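Local coordinates for lectin 2 (Agrocybe aegerita, PDB 4TQJ), which recognises glycans that end in non-reducing terminal N-acetylglucosamine, as a mushroom lectin whose chain carries FG-GAP-like repeats of the beta-propeller class, at residues Phe134-Gly138 / Phe160-Ala164; Arg171-Phe175 / Ile187-Asp192. The protein carries 1 engineered substitution. All coordinates share one frame; numbering follows the deposited sequence.

In the fold
Phe134-Gly138 and Phe160-Ala164 (contact 1) belong to one blade and its exit loop; contact 2 lies inside the next blade. Contact 1 sets the turn between the second and third strands of one blade against the loop leading to the next; contact 2 pairs the first two strands of that next blade. Their centres lie 12 Å apart, and they touch directly. Arg174 NH1 of contact 2 comes 2.8 Å from Phe160 O of contact 1, a probable hydrogen bond. Beside it, Phe160 CE2 packs 3.6 Å from Ile187 CG2, and Phe134 CD1 lies 3.9 Å from Arg174 CD, so the aromatic end of contact 1 continues into the blade of contact 2.

Contact 1: residues Phe134-Gly138 / Phe160-Ala164; sequences FGEKG and FGYDA
Phe134 opens the contact by presenting the edge of its ring to Phe160. CD1 lies 3.7 Å from Phe160 CB, which sits in the plane of the ring, and the two side chains run side by side in the same direction. The far end of the pair packs on strand 186-190, where both aromatics touch Ile187. A water lies within hydrogen-bonding distance of Phe134 O, probably donating to it, and receives a weak bond from Tyr162 N.

The backbone takes over at Gly135. Its O accepts from Tyr162 N at 3.0 Å and lies 3.2 Å from Gly161 CA, so the two segments approach closely at Gly161, which has no side chain there. Glu136 O is next, taking the N-H of Asp163 at 2.8 Å. The Glu136 side chain starts anti to its own nitrogen (chi1 -161°) and bends at chi2 (77°), which brings the carboxylate alongside Tyr162, OE2 standing 3.6 Å from CD2 with the planes 26° apart. OE1 is bound by His116 NE2, which helps fix the group. Lys137 contributes its carbonyl, with Ala164 CB 3.4 Å from Lys137 O, and Gly138 closes the turn by returning its O to Gly135 N.

Facing these carbonyls is a compact unit: a type I turn from Gly161 to Ala164 that shares its ends with a G1 beta bulge, Phe160 and Gly161 both facing Ala164. Two consecutive N-H groups of the turn thus dock on two consecutive carbonyls of a hairpin turn, joining a blade of the beta-propeller to the connection that leads to its neighbour.

Contact 2: residues Arg171-Phe175 / Ile187-Asp192; sequences RHLRF and IVGFGD
Phe175 and Phe190 meet on one face of the sheet, with Phe175 CD1 4.0 Å from Phe190 CE2. Their rings are inclined at 59°, an oblique meeting that is neither a stack nor edge-to-face. Leu173 flanks Phe190: its CB touches Phe190 CD2 at 3.8 Å, while its CD1 methyl lies over a face of the Phe190 ring, offset toward the rim. Val188 completes the row beside Phe175. Val232 of the following blade covers Phe175 and Val188, so this apolar face is also an interblade surface.

Beneath the side chains the strands run antiparallel. Leu173 with Phe190 and Phe175 with Val188 are hydrogen-bonded pairs; Phe175 N to Val188 O (2.8 Å) and the reverse bond are nearly straight, whereas Leu173 N to Phe190 O is longer at 3.2 Å. Between them Arg174 and Gly189 form a non-hydrogen-bonded pair.

Farther out the pairing gives way to polar side chains. Water 2 sits between Arg171 O and Gly191 O, placed to donate to either, and probably continues the connection past the last backbone bond. His172, with CG beside the backbone N (chi1 -47°), turns its NE2 to Asp192 OD1, 2.7 Å away in the ring plane and almost straight at 170°. Arg171 NH2 reaches the same oxygen at 2.8 Å in a salt bridge. The two donors approach from opposite faces of the carboxylate, and the CB of Arg171 rests over the imidazole. Water 3 links Asp192 OD2 to Arg171 NE, while Arg168 N holds His172 ND1, so the imidazole is bound at both nitrogens. What results is the first beta hairpin of a propeller blade, its open end tied by a His-Asp-Arg cluster.

Contact 1: residues Phe134-Gly138 / Phe160-Ala164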
loop_
_atom_site.group_PDB
_atom_site.type_symbol
_atom_site.label_atom_id
_atom_site.label_comp_id
_atom_site.label_asym_id
_atom_site.label_seq_id
_atom_site.Cartn_x
_atom_site.Cartn_y
_atom_site.Cartn_z
ATOM N N PHE A 134 7.663 5.845 29.004
ATOM C CA PHE A 134 8.699 6.312 29.917
ATOM C C PHE A 134 7.999 7.080 31.023
ATOM O O PHE A 134 7.722 8.269 30.885
ATOM C CB PHE A 134 9.713 7.189 29.178
ATOM C CG PHE A 134 10.618 6.411 28.239
ATOM C CD1 PHE A 134 11.846 5.928 28.679
ATOM C CD2 PHE A 134 10.236 6.152 26.927
ATOM C CE1 PHE A 134 12.683 5.198 27.823
ATOM C CE2 PHE A 134 11.073 5.423 26.064
ATOM C CZ PHE A 134 12.289 4.954 26.509
ATOM N N GLY A 135 7.695 6.377 32.111
ATOM C CA GLY A 135 6.863 6.928 33.165
ATOM C C GLY A 135 7.615 7.422 34.388
ATOM O O GLY A 135 8.742 7.911 34.288
ATOM N N GLU A 136 6.980 7.292 35.549
ATOM C CA GLU A 136 7.538 7.832 36.778
ATOM C C GLU A 136 8.679 6.963 37.282
ATOM O O GLU A 136 9.820 7.426 37.398
ATOM C CB GLU A 136 6.433 7.998 37.832
ATOM C CG GLU A 136 6.772 8.956 38.957
ATOM C CD GLU A 136 6.661 10.428 38.576
ATOM O OE1 GLU A 136 6.178 10.758 37.464
ATOM O OE2 GLU A 136 7.067 11.270 39.409
ATOM N N LYS A 137 8.389 5.694 37.545
ATOM C CA LYS A 137 9.372 4.794 38.136
ATOM C C LYS A 137 10.282 4.131 37.101
ATOM O O LYS A 137 11.166 3.352 37.441
ATOM C CB LYS A 137 8.675 3.717 38.976
ATOM C CG LYS A 137 7.821 4.236 40.121
ATOM C CD LYS A 137 7.286 3.049 40.933
ATOM C CE LYS A 137 6.035 3.401 41.739
ATOM N NZ LYS A 137 6.289 4.422 42.793
ATOM N N GLY A 138 10.058 4.423 35.830
ATOM C CA GLY A 138 10.902 3.863 34.801
ATOM C C GLY A 138 10.150 3.565 33.532
ATOM O O GLY A 138 9.180 4.238 33.209
ATOM N N PHE A 160 15.486 5.888 33.256
ATOM C CA PHE A 160 14.887 6.713 32.199
ATOM C C PHE A 160 13.500 7.266 32.564
ATOM O O PHE A 160 12.724 7.605 31.680
ATOM C CB PHE A 160 14.790 5.927 30.883
ATOM C CG PHE A 160 16.107 5.413 30.389
ATOM C CD1 PHE A 160 17.063 6.287 29.874
ATOM C CD2 PHE A 160 16.394 4.060 30.429
ATOM C CE1 PHE A 160 18.284 5.816 29.425
ATOM C CE2 PHE A 160 17.619 3.581 29.988
ATOM C CZ PHE A 160 18.564 4.461 29.485
ATOM N N GLY A 161 13.194 7.359 33.853
ATOM C CA GLY A 161 11.896 7.849 34.281
ATOM C C GLY A 161 11.985 9.207 34.954
ATOM O O GLY A 161 13.044 9.601 35.437
ATOM N N TYR A 162 10.866 9.924 34.982
ATOM C CA TYR A 162 10.804 11.197 35.661
ATOM C C TYR A 162 11.340 11.035 37.092
ATOM O O TYR A 162 12.079 11.890 37.599
ATOM C CB TYR A 162 9.362 11.715 35.672
ATOM C CG TYR A 162 9.263 13.127 36.141
ATOM C CD1 TYR A 162 9.256 14.175 35.237
ATOM C CD2 TYR A 162 9.213 13.423 37.498
ATOM C CE1 TYR A 162 9.178 15.481 35.663
ATOM C CE2 TYR A 162 9.139 14.732 37.941
ATOM C CZ TYR A 162 9.121 15.759 37.018
ATOM O OH TYR A 162 9.053 17.067 37.444
ATOM N N ASP A 163 10.978 9.922 37.728
ATOM C CA ASP A 163 11.440 9.626 39.078
ATOM C C ASP A 163 12.350 8.386 39.079
ATOM O O ASP A 163 12.280 7.550 39.988
ATOM C CB ASP A 163 10.234 9.406 40.001
ATOM C CG ASP A 163 10.574 9.593 41.472
ATOM O OD1 ASP A 163 11.428 10.450 41.782
ATOM O OD2 ASP A 163 9.978 8.890 42.317
ATOM N N ALA A 164 13.179 8.259 38.043
ATOM C CA ALA A 164 14.167 7.187 37.954
ATOM C C ALA A 164 15.204 7.352 36.824
ATOM O O ALA A 164 15.031 6.794 35.758
ATOM C CB ALA A 164 13.457 5.855 37.791
HETATM O O HOH W 1 9.431 10.316 32.289
#

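Contact 2: residues Arg171-Phe175 / Ile187-Asp192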
loop_
_atom_site.group_PDB
_atom_site.type_symbol
_atom_site.label_atom_id
_atom_site.label_comp_id
_atom_site.label_asym_id
_atom_site.label_seq_id
_atom_site.Cartn_x
_atom_site.Cartn_y
_atom_site.Cartn_z
ATOM N N ARG A 171 15.464 18.824 29.587
ATOM C CA ARG A 171 16.892 18.601 29.728
ATOM C C ARG A 171 17.457 17.434 28.908
ATOM O O ARG A 171 18.601 17.485 28.461
ATOM C CB ARG A 171 17.236 18.410 31.212
ATOM C CG ARG A 171 17.014 19.666 32.055
ATOM C CD ARG A 171 17.303 19.458 33.544
ATOM N NE ARG A 171 18.656 18.972 33.786
ATOM C CZ ARG A 171 19.742 19.743 33.831
ATOM N NH1 ARG A 171 19.645 21.051 33.633
ATOM N NH2 ARG A 171 20.931 19.196 34.058
ATOM N N HIS A 172 16.638 16.413 28.701
ATOM C CA HIS A 172 17.098 15.105 28.227
ATOM C C HIS A 172 16.273 14.596 27.051
ATOM O O HIS A 172 15.175 15.089 26.800
ATOM C CB HIS A 172 17.024 14.103 29.386
ATOM C CG HIS A 172 17.609 14.630 30.662
ATOM N ND1 HIS A 172 16.901 14.673 31.844
ATOM C CD2 HIS A 172 18.816 15.184 30.924
ATOM C CE1 HIS A 172 17.656 15.211 32.787
ATOM N NE2 HIS A 172 18.823 15.530 32.255
ATOM N N LEU A 173 16.810 13.602 26.347
ATOM C CA LEU A 173 16.135 12.988 25.211
ATOM C C LEU A 173 16.081 11.479 25.380
ATOM O O LEU A 173 17.051 10.862 25.804
ATOM C CB LEU A 173 16.873 13.308 23.912
ATOM C CG LEU A 173 16.983 14.803 23.577
ATOM C CD1 LEU A 173 18.048 15.011 22.518
ATOM C CD2 LEU A 173 15.625 15.356 23.118
ATOM N N ARG A 174 14.948 10.880 25.034
ATOM C CA ARG A 174 14.825 9.438 25.128
ATOM C C ARG A 174 14.223 8.886 23.849
ATOM O O ARG A 174 13.092 9.201 23.510
ATOM C CB ARG A 174 14.000 9.044 26.360
ATOM C CG ARG A 174 14.800 9.149 27.682
ATOM C CD ARG A 174 13.876 9.251 28.895
ATOM N NE ARG A 174 13.157 10.523 28.886
ATOM C CZ ARG A 174 12.227 10.882 29.768
ATOM N NH1 ARG A 174 11.873 10.066 30.752
ATOM N NH2 ARG A 174 11.637 12.060 29.652
ATOM N N PHE A 175 15.004 8.066 23.151
ATOM C CA PHE A 175 14.621 7.537 21.846
ATOM C C PHE A 175 14.691 6.011 21.866
ATOM O O PHE A 175 15.236 5.418 22.788
ATOM C CB PHE A 175 15.576 8.035 20.748
ATOM C CG PHE A 175 15.670 9.536 20.609
ATOM C CD1 PHE A 175 16.806 10.103 20.032
ATOM C CD2 PHE A 175 14.635 10.372 20.993
ATOM C CE1 PHE A 175 16.920 11.470 19.865
ATOM C CE2 PHE A 175 14.742 11.746 20.825
ATOM C CZ PHE A 175 15.890 12.292 20.255
ATOM N N ILE A 187 16.967 1.240 23.954
ATOM C CA ILE A 187 16.689 2.541 24.544
ATOM C C ILE A 187 17.948 3.409 24.462
ATOM O O ILE A 187 19.030 3.002 24.882
ATOM C CB ILE A 187 16.252 2.422 26.021
ATOM C CG1 ILE A 187 14.884 1.730 26.127
ATOM C CG2 ILE A 187 16.229 3.809 26.679
ATOM C CD1 ILE A 187 14.449 1.386 27.561
ATOM N N VAL A 188 17.802 4.588 23.882
ATOM C CA VAL A 188 18.895 5.538 23.796
ATOM C C VAL A 188 18.504 6.791 24.557
ATOM O O VAL A 188 17.569 7.482 24.162
ATOM C CB VAL A 188 19.173 5.934 22.346
ATOM C CG1 VAL A 188 20.294 6.955 22.303
ATOM C CG2 VAL A 188 19.511 4.698 21.509
ATOM N N GLY A 189 19.225 7.092 25.633
ATOM C CA GLY A 189 18.911 8.252 26.447
ATOM C C GLY A 189 20.042 9.263 26.563
ATOM O O GLY A 189 21.158 8.912 26.940
ATOM N N PHE A 190 19.749 10.521 26.233
ATOM C CA PHE A 190 20.723 11.599 26.366
ATOM C C PHE A 190 20.499 12.233 27.730
ATOM O O PHE A 190 19.592 13.036 27.895
ATOM C CB PHE A 190 20.533 12.650 25.263
ATOM C CG PHE A 190 20.803 12.136 23.875
ATOM C CD1 PHE A 190 21.914 12.585 23.158
ATOM C CD2 PHE A 190 19.952 11.208 23.282
ATOM C CE1 PHE A 190 22.162 12.121 21.890
ATOM C CE2 PHE A 190 20.195 10.727 22.000
ATOM C CZ PHE A 190 21.306 11.178 21.303
ATOM N N GLY A 191 21.304 11.842 28.707
ATOM C CA GLY A 191 21.123 12.289 30.080
ATOM C C GLY A 191 21.854 13.576 30.431
ATOM O O GLY A 191 22.003 14.482 29.601
ATOM N N ASP A 192 22.305 13.676 31.678
ATOM C CA ASP A 192 23.005 14.873 32.101
ATOM C C ASP A 192 24.451 14.858 31.606
ATOM O O ASP A 192 24.888 15.789 30.933
ATOM C CB ASP A 192 22.939 15.036 33.626
ATOM C CG ASP A 192 21.607 15.595 34.097
ATOM O OD1 ASP A 192 21.038 16.487 33.424
ATOM O OD2 ASP A 192 21.115 15.139 35.145
HETATM O O HOH W 2 21.005 16.077 27.551
HETATM O O HOH W 3 19.024 16.548 35.539
#